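Local coordinates for protein glycine oxidase (Bacillus cereus ATCC 14579, PDB 7CYX) that probably catalyses the FAD-dependent oxidation of glycine by oxygen, with water, to glyoxylate, ammonium and hydrogen peroxide, a step of thiamine diphosphate biosynthesis, at residues K214-F219 against L327-G332; P316-H321 against D362-R367; I98-D103 against I246-F251; K93-I98 against P148-V153; P227-V232 against P269-K274. All coordinates share one frame; numbering follows the deposited sequence.

Contact 1: K214-F219 against L327-G332; sequences KLLSYF and LYACTG
The Phe219 ring meets strand 327-331 with its far rim: near the ring plane, at the edge, CZ lies 4.1 Å from the backbone carbon C of Tyr328, while two side chains reach the ring obliquely. Leu327 CD1 comes to 3.4 Å from Phe219 CE1, and the Ala329 CB methyl stands 3.9 Å from the same CE1. The edge of the Tyr218 ring instead faces Leu215 O in its plane, and it is Tyr218 CB, 4.0 Å from Leu327 CD1, that touches the strand. CG of Leu327 is anti to the backbone N (chi1 -159°). The leucine side chain crosses that of Phe219, and its CD1 touches both the Phe219 ring and the CB of Tyr218. Ala329 suits a place where an aromatic rim and the Leu216 CD2 methyl, 4.0 Å from its CB, both come close to the strand. Trp223 also meets the Phe219 ring, nearly parallel to it, and His321 meets the ring at a steeper tilt. Strand 327-331 runs between strand 203-206 and strand 317-318, with a classic beta bulge at Cys330 and Thr331 opposite Tyr317; its other face, with Tyr328 and Cys330, packs on helix 341-352.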
# COMPACT_ATOMS: atom_id res chain seq x y z
N LYS A 214 16.77 -22.82 18.74
CA LYS A 214 17.51 -22.68 20.02
C LYS A 214 16.55 -22.39 21.19
O LYS A 214 16.66 -23.01 22.20
CB LYS A 214 18.57 -21.57 19.97
CG LYS A 214 20.02 -22.05 20.07
CD LYS A 214 21.00 -21.32 19.16
CE LYS A 214 22.07 -22.24 18.58
NZ LYS A 214 22.87 -21.57 17.53
N LEU A 215 15.64 -21.43 21.01
CA LEU A 215 14.69 -21.02 22.07
C LEU A 215 13.66 -22.11 22.34
O LEU A 215 13.15 -22.17 23.44
CB LEU A 215 14.01 -19.72 21.66
CG LEU A 215 14.91 -18.50 21.66
CD1 LEU A 215 14.18 -17.30 21.11
CD2 LEU A 215 15.44 -18.22 23.04
N LEU A 216 13.45 -23.01 21.39
CA LEU A 216 12.46 -24.10 21.55
C LEU A 216 13.05 -25.24 22.39
O LEU A 216 12.27 -26.10 22.81
CB LEU A 216 12.05 -24.60 20.17
CG LEU A 216 11.11 -23.69 19.39
CD1 LEU A 216 10.80 -24.29 18.04
CD2 LEU A 216 9.82 -23.48 20.16
N SER A 217 14.36 -25.21 22.66
CA SER A 217 15.12 -26.17 23.50
C SER A 217 14.55 -26.21 24.92
O SER A 217 14.51 -27.28 25.49
CB SER A 217 16.56 -25.82 23.52
OG SER A 217 17.18 -26.35 22.38
N TYR A 218 14.08 -25.07 25.44
CA TYR A 218 13.43 -25.03 26.77
C TYR A 218 12.27 -26.03 26.79
O TYR A 218 12.12 -26.69 27.80
CB TYR A 218 13.05 -23.60 27.15
CG TYR A 218 14.24 -22.72 27.44
CD1 TYR A 218 14.91 -22.79 28.65
CD2 TYR A 218 14.71 -21.83 26.50
CE1 TYR A 218 16.02 -22.00 28.91
CE2 TYR A 218 15.81 -21.03 26.75
CZ TYR A 218 16.46 -21.12 27.95
OH TYR A 218 17.55 -20.33 28.17
N PHE A 219 11.46 -26.11 25.74
CA PHE A 219 10.41 -27.15 25.66
C PHE A 219 11.07 -28.52 25.52
O PHE A 219 10.83 -29.35 26.39
CB PHE A 219 9.50 -26.87 24.46
CG PHE A 219 8.57 -25.71 24.67
CD1 PHE A 219 9.00 -24.42 24.44
CD2 PHE A 219 7.28 -25.91 25.12
CE1 PHE A 219 8.14 -23.36 24.64
CE2 PHE A 219 6.43 -24.85 25.30
CZ PHE A 219 6.87 -23.57 25.07
N LEU A 327 6.10 -19.08 29.48
CA LEU A 327 6.91 -19.36 28.30
C LEU A 327 6.00 -20.00 27.24
O LEU A 327 5.45 -21.08 27.44
CB LEU A 327 8.08 -20.26 28.73
CG LEU A 327 9.33 -20.33 27.84
CD1 LEU A 327 9.49 -21.71 27.24
CD2 LEU A 327 9.36 -19.27 26.75
N TYR A 328 5.83 -19.29 26.13
CA TYR A 328 4.93 -19.67 25.08
C TYR A 328 5.74 -19.82 23.79
O TYR A 328 6.84 -19.28 23.68
CB TYR A 328 3.80 -18.63 24.92
CG TYR A 328 2.94 -18.42 26.15
CD1 TYR A 328 3.35 -17.54 27.13
CD2 TYR A 328 1.74 -19.09 26.33
CE1 TYR A 328 2.61 -17.34 28.28
CE2 TYR A 328 0.97 -18.89 27.47
CZ TYR A 328 1.41 -18.01 28.44
OH TYR A 328 0.70 -17.74 29.58
N ALA A 329 5.12 -20.49 22.80
CA ALA A 329 5.70 -20.77 21.49
C ALA A 329 4.61 -20.62 20.43
O ALA A 329 3.46 -20.99 20.69
CB ALA A 329 6.27 -22.17 21.45
N CYS A 330 5.00 -20.13 19.25
CA CYS A 330 4.09 -19.92 18.12
C CYS A 330 4.93 -19.75 16.83
O CYS A 330 5.10 -18.65 16.36
CB CYS A 330 3.16 -18.74 18.38
SG CYS A 330 1.73 -18.67 17.27
N THR A 331 5.42 -20.87 16.29
CA THR A 331 6.23 -20.92 15.05
C THR A 331 6.18 -22.32 14.45
O THR A 331 5.89 -23.27 15.13
CB THR A 331 7.72 -20.63 15.25
OG1 THR A 331 8.02 -21.04 16.58
CG2 THR A 331 8.07 -19.18 15.02
N GLY A 332 6.52 -22.40 13.16
CA GLY A 332 6.57 -23.62 12.40
C GLY A 332 5.36 -23.78 11.51
O GLY A 332 4.90 -24.89 11.32

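Contact 2: P316-H321 against D362-R367; sequences PYMGEH and DSLLSR
Pro316 and Tyr317 pass the last turn of helix 360-365 without a backbone bond between them, the CA atoms of Pro316 and Leu364 being 7.4 Å apart. Two leucines, neighbours on the helix, make the contact. Leu364 CD1 reaches Met318 CE at 3.9 Å and lies near Pro316 CG and the Pro316 carbonyl. The Met318 chain bends at both chi2 and chi3 (-140° and -100°), and its flexible thioether thus brings the methyl to the leucine. Leu365 CD1 touches the Tyr317 ring at CD2, 3.9 Å away, the two side chains crossing at about a right angle, and its other methyl, CD2, is 3.7 Å from Pro316 O. The tyrosine's polar end is held elsewhere, its OH bonded to Gly224 O, while its ring stacks on Trp223. Helix 61-70 adds Leu65, which touches both Met318 and Leu364. No hydrogen bond or ion pair crosses between the segments, which implies that helix 360-365 is held here by dispersion and burial of apolar surface.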
# COMPACT_ATOMS: atom_id res chain seq x y z
N PRO A 316 2.86 -26.38 13.36
CA PRO A 316 3.40 -25.32 14.19
C PRO A 316 3.22 -25.60 15.68
O PRO A 316 2.28 -26.24 16.05
CB PRO A 316 2.53 -24.12 13.79
CG PRO A 316 1.25 -24.74 13.32
CD PRO A 316 1.70 -25.98 12.60
N TYR A 317 4.16 -25.13 16.48
CA TYR A 317 4.05 -25.26 17.94
C TYR A 317 3.33 -24.01 18.43
O TYR A 317 3.83 -22.93 18.24
CB TYR A 317 5.43 -25.33 18.58
CG TYR A 317 6.40 -26.25 17.90
CD1 TYR A 317 7.21 -25.78 16.89
CD2 TYR A 317 6.53 -27.57 18.27
CE1 TYR A 317 8.12 -26.60 16.27
CE2 TYR A 317 7.43 -28.42 17.65
CZ TYR A 317 8.24 -27.92 16.65
OH TYR A 317 9.15 -28.70 16.02
N MET A 318 2.14 -24.20 18.97
CA MET A 318 1.32 -23.09 19.51
C MET A 318 0.89 -23.48 20.92
O MET A 318 -0.05 -24.26 21.05
CB MET A 318 0.08 -22.90 18.64
CG MET A 318 0.38 -22.92 17.17
SD MET A 318 -0.58 -21.69 16.32
CE MET A 318 -1.89 -22.72 15.67
N GLY A 319 1.55 -22.93 21.93
CA GLY A 319 1.25 -23.36 23.29
C GLY A 319 2.17 -22.83 24.37
O GLY A 319 3.13 -22.11 24.12
N GLU A 320 1.79 -23.20 25.60
CA GLU A 320 2.45 -22.83 26.85
C GLU A 320 3.29 -24.03 27.32
O GLU A 320 2.88 -25.18 27.18
CB GLU A 320 1.38 -22.45 27.87
CG GLU A 320 1.91 -22.10 29.24
CD GLU A 320 0.96 -21.32 30.14
OE1 GLU A 320 -0.25 -21.20 29.79
OE2 GLU A 320 1.44 -20.80 31.17
N HIS A 321 4.49 -23.73 27.85
CA HIS A 321 5.37 -24.72 28.47
C HIS A 321 4.69 -25.23 29.74
O HIS A 321 4.14 -24.43 30.52
CB HIS A 321 6.74 -24.08 28.78
CG HIS A 321 7.86 -25.03 29.05
ND1 HIS A 321 7.89 -25.83 30.17
CD2 HIS A 321 9.01 -25.25 28.40
CE1 HIS A 321 9.00 -26.54 30.17
NE2 HIS A 321 9.71 -26.20 29.10
N ASP A 362 -1.11 -30.64 21.94
CA ASP A 362 -1.62 -32.01 21.84
C ASP A 362 -2.24 -32.25 20.47
O ASP A 362 -1.91 -33.21 19.78
CB ASP A 362 -2.67 -32.26 22.93
CG ASP A 362 -2.47 -33.57 23.68
OD1 ASP A 362 -2.17 -34.60 23.01
OD2 ASP A 362 -2.60 -33.56 24.93
N SER A 363 -3.17 -31.38 20.08
CA SER A 363 -3.97 -31.58 18.90
C SER A 363 -3.11 -31.60 17.62
O SER A 363 -3.37 -32.38 16.71
CB SER A 363 -5.05 -30.53 18.81
OG SER A 363 -5.66 -30.52 17.53
N LEU A 364 -2.14 -30.69 17.52
CA LEU A 364 -1.40 -30.49 16.26
C LEU A 364 -0.13 -31.38 16.19
O LEU A 364 0.24 -31.82 15.11
CB LEU A 364 -1.08 -29.00 16.08
CG LEU A 364 -2.28 -28.05 16.01
CD1 LEU A 364 -1.81 -26.61 15.86
CD2 LEU A 364 -3.24 -28.40 14.87
N LEU A 365 0.51 -31.67 17.32
CA LEU A 365 1.83 -32.33 17.27
C LEU A 365 1.75 -33.88 17.34
O LEU A 365 2.65 -34.55 16.81
CB LEU A 365 2.70 -31.72 18.38
CG LEU A 365 2.75 -30.19 18.39
CD1 LEU A 365 3.55 -29.68 19.57
CD2 LEU A 365 3.31 -29.65 17.09
N SER A 366 0.69 -34.46 17.91
CA SER A 366 0.53 -35.95 17.91
C SER A 366 -0.20 -36.42 16.66
O SER A 366 -1.24 -35.91 16.29
CB SER A 366 -0.18 -36.49 19.14
OG SER A 366 -1.05 -35.54 19.71
N ARG A 367 0.37 -37.45 16.04
CA ARG A 367 -0.23 -38.16 14.94
C ARG A 367 -0.19 -39.66 15.27
O ARG A 367 0.87 -40.23 15.49
CB ARG A 367 0.51 -37.83 13.64
CG ARG A 367 0.30 -36.40 13.16
CD ARG A 367 1.41 -35.42 13.51
NE ARG A 367 1.30 -34.18 12.75
CZ ARG A 367 1.65 -34.03 11.47
NH1 ARG A 367 2.41 -34.94 10.88
NH2 ARG A 367 1.23 -32.98 10.79

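Contact 3: I98-D103 against I246-F251; sequences IAQNED and IFQERF
Ile98 N donates to Phe247 O over 2.9 Å, with an N-H...O angle of 160°. The Ile98 side chain closes over the same carbonyl: CG1 sits in the crowded position between the backbone N and the carbonyl carbon (chi1 62°), 3.2 Å from Phe247 O, and its CD1 carries on to Ile246 CD1 at 3.9 Å. Isoleucine suits both ends of this pair: its beta-branched side chain is at home on the extended backbone of a strand, and its CD1 is long enough to meet its counterpart across the strands. Phe247 in turn gives its own N-H to the backbone of Tyr96, two residues before Ile98, the pattern expected of parallel neighbours, here strands 95-99 and 246-248. The second strand then reverses at once around a type I' turn, with backbone bonds from Gln248 N to Phe251 O, 2.8 Å, and from Phe251 N to Gln248 O, 2.9 Å, so that strands 246-248 and 251-256 form a tight beta hairpin. Aliphatic CB of Gln248 lies 3.8 Å from Ile98 CG1. Its amide and that of Gln100 are modelled implausibly close, and their relation is doubtful; Gln100 NE2 is bonded to Ser140 and Thr290, just before the chain enters helix 102-116.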
# COMPACT_ATOMS: atom_id res chain seq x y z
N ILE A 98 -5.40 -25.44 -11.90
CA ILE A 98 -5.42 -25.72 -13.32
C ILE A 98 -4.76 -27.08 -13.59
O ILE A 98 -3.96 -27.56 -12.78
CB ILE A 98 -4.72 -24.60 -14.10
CG1 ILE A 98 -3.25 -24.47 -13.71
CG2 ILE A 98 -5.48 -23.29 -13.92
CD1 ILE A 98 -2.48 -23.56 -14.60
N ALA A 99 -5.10 -27.66 -14.74
CA ALA A 99 -4.52 -28.91 -15.21
C ALA A 99 -4.30 -28.83 -16.72
O ALA A 99 -5.18 -28.37 -17.44
CB ALA A 99 -5.42 -30.06 -14.83
N GLN A 100 -3.12 -29.29 -17.16
CA GLN A 100 -2.69 -29.23 -18.55
C GLN A 100 -2.61 -30.64 -19.16
O GLN A 100 -2.44 -30.77 -20.36
CB GLN A 100 -1.33 -28.51 -18.60
CG GLN A 100 -1.39 -27.06 -18.14
CD GLN A 100 -0.02 -26.46 -17.93
OE1 GLN A 100 0.66 -26.76 -16.95
NE2 GLN A 100 0.40 -25.62 -18.85
N ASN A 101 -2.76 -31.67 -18.31
CA ASN A 101 -2.82 -33.09 -18.72
C ASN A 101 -3.77 -33.88 -17.80
O ASN A 101 -4.17 -33.39 -16.71
CB ASN A 101 -1.42 -33.72 -18.73
CG ASN A 101 -0.78 -33.75 -17.36
OD1 ASN A 101 -1.31 -34.35 -16.44
ND2 ASN A 101 0.36 -33.09 -17.22
N GLU A 102 -4.06 -35.12 -18.22
CA GLU A 102 -5.15 -35.96 -17.68
C GLU A 102 -4.84 -36.49 -16.28
O GLU A 102 -5.75 -36.61 -15.44
CB GLU A 102 -5.43 -37.12 -18.65
CG GLU A 102 -6.24 -36.70 -19.87
CD GLU A 102 -7.73 -36.50 -19.62
OE1 GLU A 102 -8.37 -35.82 -20.45
OE2 GLU A 102 -8.25 -37.04 -18.60
N ASP A 103 -3.58 -36.85 -16.02
CA ASP A 103 -3.16 -37.21 -14.65
C ASP A 103 -3.58 -36.07 -13.72
O ASP A 103 -4.13 -36.31 -12.65
CB ASP A 103 -1.65 -37.41 -14.51
CG ASP A 103 -0.99 -38.27 -15.58
OD1 ASP A 103 -1.54 -38.34 -16.70
OD2 ASP A 103 0.08 -38.83 -15.29
N ILE A 246 -3.86 -18.29 -10.06
CA ILE A 246 -4.00 -19.66 -10.61
C ILE A 246 -3.00 -20.52 -9.86
O ILE A 246 -1.96 -20.01 -9.48
CB ILE A 246 -3.83 -19.75 -12.13
CG1 ILE A 246 -2.39 -19.46 -12.55
CG2 ILE A 246 -4.83 -18.87 -12.85
CD1 ILE A 246 -1.45 -20.58 -12.25
N PHE A 247 -3.34 -21.78 -9.63
CA PHE A 247 -2.49 -22.70 -8.86
C PHE A 247 -2.25 -23.94 -9.70
O PHE A 247 -3.11 -24.29 -10.50
CB PHE A 247 -3.26 -23.08 -7.60
CG PHE A 247 -2.41 -23.41 -6.41
CD1 PHE A 247 -1.80 -22.42 -5.68
CD2 PHE A 247 -2.26 -24.72 -5.99
CE1 PHE A 247 -1.02 -22.72 -4.58
CE2 PHE A 247 -1.48 -25.03 -4.89
CZ PHE A 247 -0.87 -24.02 -4.19
N GLN A 248 -1.09 -24.55 -9.53
CA GLN A 248 -0.76 -25.79 -10.27
C GLN A 248 0.27 -26.58 -9.47
O GLN A 248 1.45 -26.25 -9.60
CB GLN A 248 -0.24 -25.47 -11.66
CG GLN A 248 -0.21 -26.68 -12.58
CD GLN A 248 0.66 -26.44 -13.79
OE1 GLN A 248 1.82 -26.08 -13.68
NE2 GLN A 248 0.09 -26.67 -14.96
N GLU A 249 -0.18 -27.54 -8.67
CA GLU A 249 0.71 -28.43 -7.89
C GLU A 249 1.74 -27.60 -7.12
O GLU A 249 2.94 -27.84 -7.33
CB GLU A 249 1.43 -29.37 -8.85
CG GLU A 249 0.66 -30.61 -9.22
CD GLU A 249 1.58 -31.80 -9.43
OE1 GLU A 249 1.69 -32.63 -8.52
OE2 GLU A 249 2.20 -31.87 -10.50
N ARG A 250 1.26 -26.62 -6.36
CA ARG A 250 2.01 -25.66 -5.51
C ARG A 250 2.52 -24.45 -6.30
O ARG A 250 2.65 -23.39 -5.70
CB ARG A 250 3.02 -26.29 -4.55
CG ARG A 250 2.43 -27.31 -3.59
CD ARG A 250 3.51 -28.23 -3.04
NE ARG A 250 3.26 -28.71 -1.70
CZ ARG A 250 4.22 -28.94 -0.80
NH1 ARG A 250 5.48 -28.69 -1.11
NH2 ARG A 250 3.92 -29.40 0.40
N PHE A 251 2.78 -24.59 -7.60
CA PHE A 251 3.26 -23.44 -8.41
C PHE A 251 2.11 -22.44 -8.58
O PHE A 251 0.98 -22.84 -8.79
CB PHE A 251 3.79 -23.94 -9.74
CG PHE A 251 4.49 -22.89 -10.57
CD1 PHE A 251 5.82 -22.62 -10.39
CD2 PHE A 251 3.81 -22.20 -11.55
CE1 PHE A 251 6.46 -21.67 -11.16
CE2 PHE A 251 4.45 -21.26 -12.32
CZ PHE A 251 5.78 -20.99 -12.12

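Contact 4: K93-I98 against P148-V153; sequences KGIYRI and PKDGHV
Gly94 and Ile95, on the chain that forms strand 95-99, lie against Pro148 and Asp150 of the turn that carries the chain from strand 143-147, an antiparallel neighbour of 95-99, to the short strand 151-152. Gly94 N gives a weak hydrogen bond to Asp150 O, 3.0 Å long and bent to 133°. The backbones nearly touch, Gly94 CA being 4.0 Å from Pro148 CA. Glycine suits this spot twice over: its phi is positive (87°), and a CB would come tight against Pro148. Ile95 crosses Asp150 at about a right angle, its CD1 3.7 Å from Asp150 CB and 3.8 Å from Gly151 O. The aspartate thus offers its methylene to the isoleucine, although OD2 also comes to 4.0 Å from Ile95 CD1. Just before the glycine, Lys93 O is bonded to Tyr146 OH. With one weak bond and otherwise apolar and backbone packing across it, the contact probably owes more to close fit than to polar attraction.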
# COMPACT_ATOMS: atom_id res chain seq x y z
N LYS A 93 -11.50 -13.01 -5.07
CA LYS A 93 -12.07 -13.17 -6.43
C LYS A 93 -11.97 -14.64 -6.83
O LYS A 93 -12.12 -14.93 -8.00
CB LYS A 93 -11.35 -12.24 -7.40
CG LYS A 93 -11.72 -10.77 -7.31
CD LYS A 93 -13.08 -10.56 -6.70
CE LYS A 93 -13.54 -9.12 -6.67
NZ LYS A 93 -15.00 -9.01 -6.43
N GLY A 94 -11.69 -15.51 -5.86
CA GLY A 94 -11.56 -16.96 -6.10
C GLY A 94 -10.16 -17.35 -6.50
O GLY A 94 -9.34 -16.48 -6.68
N ILE A 95 -9.92 -18.66 -6.62
CA ILE A 95 -8.61 -19.21 -7.04
C ILE A 95 -8.86 -20.43 -7.91
O ILE A 95 -9.78 -21.17 -7.61
CB ILE A 95 -7.74 -19.58 -5.84
CG1 ILE A 95 -7.24 -18.34 -5.09
CG2 ILE A 95 -6.59 -20.45 -6.29
CD1 ILE A 95 -6.47 -18.67 -3.86
N TYR A 96 -8.05 -20.61 -8.94
CA TYR A 96 -8.15 -21.73 -9.86
C TYR A 96 -7.04 -22.74 -9.56
O TYR A 96 -5.89 -22.37 -9.37
CB TYR A 96 -8.06 -21.31 -11.32
CG TYR A 96 -9.12 -20.34 -11.81
CD1 TYR A 96 -8.92 -18.98 -11.69
CD2 TYR A 96 -10.29 -20.77 -12.42
CE1 TYR A 96 -9.86 -18.07 -12.14
CE2 TYR A 96 -11.24 -19.87 -12.89
CZ TYR A 96 -11.03 -18.51 -12.73
OH TYR A 96 -11.92 -17.56 -13.16
N ARG A 97 -7.41 -24.02 -9.50
CA ARG A 97 -6.44 -25.07 -9.72
C ARG A 97 -6.53 -25.43 -11.20
O ARG A 97 -7.61 -25.69 -11.68
CB ARG A 97 -6.73 -26.34 -8.91
CG ARG A 97 -6.41 -26.26 -7.43
CD ARG A 97 -6.57 -27.65 -6.81
NE ARG A 97 -6.78 -27.61 -5.37
CZ ARG A 97 -5.89 -27.98 -4.46
NH1 ARG A 97 -4.69 -28.40 -4.84
NH2 ARG A 97 -6.21 -27.94 -3.18
N ILE A 98 -5.40 -25.44 -11.90
CA ILE A 98 -5.42 -25.72 -13.32
C ILE A 98 -4.76 -27.08 -13.59
O ILE A 98 -3.96 -27.56 -12.78
CB ILE A 98 -4.72 -24.60 -14.10
CG1 ILE A 98 -3.25 -24.47 -13.71
CG2 ILE A 98 -5.48 -23.29 -13.92
CD1 ILE A 98 -2.48 -23.56 -14.60
N PRO A 148 -14.81 -20.10 -5.58
CA PRO A 148 -15.17 -18.68 -5.58
C PRO A 148 -14.85 -17.94 -4.27
O PRO A 148 -14.72 -16.74 -4.31
CB PRO A 148 -16.70 -18.64 -5.79
CG PRO A 148 -17.14 -20.08 -5.93
CD PRO A 148 -15.98 -20.98 -5.58
N LYS A 149 -14.73 -18.68 -3.16
CA LYS A 149 -14.57 -18.10 -1.81
C LYS A 149 -13.09 -17.91 -1.42
O LYS A 149 -12.81 -17.37 -0.36
CB LYS A 149 -15.26 -18.98 -0.76
CG LYS A 149 -16.77 -18.88 -0.68
CD LYS A 149 -17.28 -17.72 0.17
CE LYS A 149 -18.70 -17.31 -0.18
NZ LYS A 149 -18.75 -16.52 -1.44
N ASP A 150 -12.15 -18.38 -2.24
CA ASP A 150 -10.74 -18.23 -1.92
C ASP A 150 -10.29 -16.81 -2.27
O ASP A 150 -10.93 -16.13 -3.02
CB ASP A 150 -9.86 -19.27 -2.63
CG ASP A 150 -9.72 -20.59 -1.88
OD1 ASP A 150 -10.43 -20.79 -0.87
OD2 ASP A 150 -8.90 -21.43 -2.33
N GLY A 151 -9.16 -16.42 -1.73
CA GLY A 151 -8.62 -15.09 -2.01
C GLY A 151 -7.21 -14.96 -1.49
O GLY A 151 -6.60 -15.96 -1.17
N HIS A 152 -6.74 -13.73 -1.37
CA HIS A 152 -5.35 -13.56 -0.89
C HIS A 152 -5.18 -12.16 -0.32
O HIS A 152 -6.08 -11.34 -0.44
CB HIS A 152 -4.39 -13.80 -2.05
CG HIS A 152 -4.72 -13.01 -3.25
ND1 HIS A 152 -3.85 -12.10 -3.79
CD2 HIS A 152 -5.83 -12.96 -4.01
CE1 HIS A 152 -4.41 -11.54 -4.84
NE2 HIS A 152 -5.61 -12.05 -4.99
N VAL A 153 -4.03 -11.94 0.29
CA VAL A 153 -3.67 -10.63 0.88
C VAL A 153 -2.23 -10.30 0.48
O VAL A 153 -1.60 -11.09 -0.21
CB VAL A 153 -3.80 -10.69 2.40
CG1 VAL A 153 -5.25 -10.66 2.83
CG2 VAL A 153 -3.09 -11.89 2.98

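Contact 5: P227-V232 against P269-K274; sequences PVKGEV and PHTFNK
Pro227 stands on the face of Phe272, its CG 3.6 Å from the ring centroid and only 3° off the normal, a CH-pi contact in which one methylene sits over the middle of the ring. Its CD leans toward CZ of the same ring, and the two side chains cross at about a right angle. Proline suits the place, since its compact ring presents CH groups that can lie against an aromatic face; the same CG is also 3.3 Å from Thr271 O. Pro227 O accepts a weak hydrogen bond from His270 N, 2.9 Å long and bent to 129°. Beside it, Val228 and Pro269 form a close antiparallel non-hydrogen-bonded pair, with their CA atoms 4.0 Å apart. Lys229, its CG anti to the backbone N and the chain extended beyond, runs alongside Asn273, with CD 3.1 Å from Asn273 O and CB 3.9 Å from Thr271 CG2. A long aliphatic shaft with a charged end fits a path that starts beside the Thr271 methyl and ends in bonds from NZ to Thr275 O and Gln277 OE1. In the loop itself Thr271 OG1 accepts from Asn273 N over 3.3 Å, an ST turn, where the chain leaves antiparallel strand 260-269 for helix 278-291.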
# COMPACT_ATOMS: atom_id res chain seq x y z
N PRO A 227 14.64 -23.57 7.88
CA PRO A 227 14.21 -22.87 6.66
C PRO A 227 14.07 -23.72 5.39
O PRO A 227 14.98 -24.46 5.03
CB PRO A 227 15.40 -21.91 6.37
CG PRO A 227 16.60 -22.67 6.92
CD PRO A 227 16.05 -23.30 8.20
N VAL A 228 12.96 -23.52 4.68
CA VAL A 228 12.82 -24.09 3.37
C VAL A 228 12.78 -22.93 2.38
O VAL A 228 11.81 -22.21 2.29
CB VAL A 228 11.61 -25.04 3.30
CG1 VAL A 228 11.42 -25.59 1.90
CG2 VAL A 228 11.74 -26.17 4.32
N LYS A 229 13.92 -22.73 1.70
CA LYS A 229 14.14 -21.55 0.90
C LYS A 229 13.17 -21.62 -0.28
O LYS A 229 12.93 -22.67 -0.81
CB LYS A 229 15.61 -21.46 0.47
CG LYS A 229 15.87 -20.67 -0.81
CD LYS A 229 17.34 -20.63 -1.17
CE LYS A 229 17.67 -19.67 -2.30
NZ LYS A 229 19.11 -19.66 -2.64
N GLY A 230 12.59 -20.47 -0.64
CA GLY A 230 11.76 -20.38 -1.85
C GLY A 230 12.07 -19.11 -2.61
O GLY A 230 12.17 -18.05 -1.99
N GLU A 231 12.26 -19.26 -3.93
CA GLU A 231 12.63 -18.18 -4.82
C GLU A 231 11.40 -17.82 -5.62
O GLU A 231 10.69 -18.72 -6.06
CB GLU A 231 13.74 -18.60 -5.78
CG GLU A 231 15.12 -18.64 -5.16
CD GLU A 231 16.02 -19.72 -5.71
OE1 GLU A 231 15.61 -20.90 -5.66
OE2 GLU A 231 17.13 -19.37 -6.20
N VAL A 232 11.16 -16.50 -5.79
CA VAL A 232 10.03 -16.02 -6.53
C VAL A 232 10.42 -14.83 -7.40
O VAL A 232 11.40 -14.13 -7.15
CB VAL A 232 8.81 -15.75 -5.63
CG1 VAL A 232 9.07 -16.05 -4.16
CG2 VAL A 232 8.22 -14.36 -5.81
N PRO A 269 15.18 -26.99 0.80
CA PRO A 269 15.21 -27.16 2.25
C PRO A 269 16.60 -27.05 2.90
O PRO A 269 17.60 -27.29 2.25
CB PRO A 269 14.62 -28.57 2.45
CG PRO A 269 14.87 -29.30 1.15
CD PRO A 269 14.93 -28.25 0.08
N HIS A 270 16.61 -26.65 4.18
CA HIS A 270 17.80 -26.56 5.05
C HIS A 270 18.86 -25.62 4.48
O HIS A 270 20.02 -25.99 4.34
CB HIS A 270 18.35 -27.97 5.37
CG HIS A 270 17.49 -28.73 6.32
ND1 HIS A 270 16.66 -29.78 5.92
CD2 HIS A 270 17.33 -28.60 7.66
CE1 HIS A 270 16.02 -30.25 6.95
NE2 HIS A 270 16.40 -29.53 8.04
N THR A 271 18.47 -24.37 4.20
CA THR A 271 19.45 -23.31 3.96
C THR A 271 18.81 -21.96 4.28
O THR A 271 17.65 -21.74 3.97
CB THR A 271 20.01 -23.37 2.53
OG1 THR A 271 21.06 -22.42 2.40
CG2 THR A 271 18.99 -23.05 1.47
N PHE A 272 19.60 -21.07 4.89
CA PHE A 272 19.22 -19.68 5.19
C PHE A 272 19.61 -18.74 4.03
O PHE A 272 19.39 -17.52 4.10
CB PHE A 272 19.86 -19.21 6.50
CG PHE A 272 19.39 -19.95 7.73
CD1 PHE A 272 20.01 -21.12 8.15
CD2 PHE A 272 18.29 -19.50 8.46
CE1 PHE A 272 19.56 -21.80 9.27
CE2 PHE A 272 17.85 -20.18 9.58
CZ PHE A 272 18.49 -21.33 9.99
N ASN A 273 20.16 -19.30 2.95
CA ASN A 273 20.63 -18.53 1.81
C ASN A 273 19.50 -17.77 1.09
O ASN A 273 18.57 -18.38 0.58
CB ASN A 273 21.31 -19.44 0.79
CG ASN A 273 22.22 -18.64 -0.10
OD1 ASN A 273 23.33 -18.30 0.30
ND2 ASN A 273 21.73 -18.28 -1.27
N LYS A 274 19.63 -16.44 0.99
CA LYS A 274 18.59 -15.58 0.39
C LYS A 274 18.96 -15.07 -1.02
O LYS A 274 18.27 -14.20 -1.52
CB LYS A 274 18.33 -14.34 1.26
CG LYS A 274 18.11 -14.57 2.76
CD LYS A 274 16.66 -14.49 3.26
CE LYS A 274 15.89 -13.26 2.83
NZ LYS A 274 15.76 -12.27 3.93

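Contacts 1 and 2 adjoin, their centres 11 Å apart: strands 317-318 and 327-331 are neighbours in one sheet, and Tyr218 O and His321 NE2 lie 2.8 Å apart in a probable hydrogen bond. Contacts 3 and 4 share Ile98 and strand 95-99, with centres 14 Å apart, on the far side of the chain's centre from contact 1. Contact 5 reaches the same large sheet as 3 and 4, its centre about 23 Å from that of contact 3. FAD touches Thr331 in contact 1 and Val232 in contact 5, while Phe247 of contact 3 and Ile95 of contact 4 stand beside Leu49, an FAD-binding residue, their side chains about 7 Å and 8 Å from the cofactor.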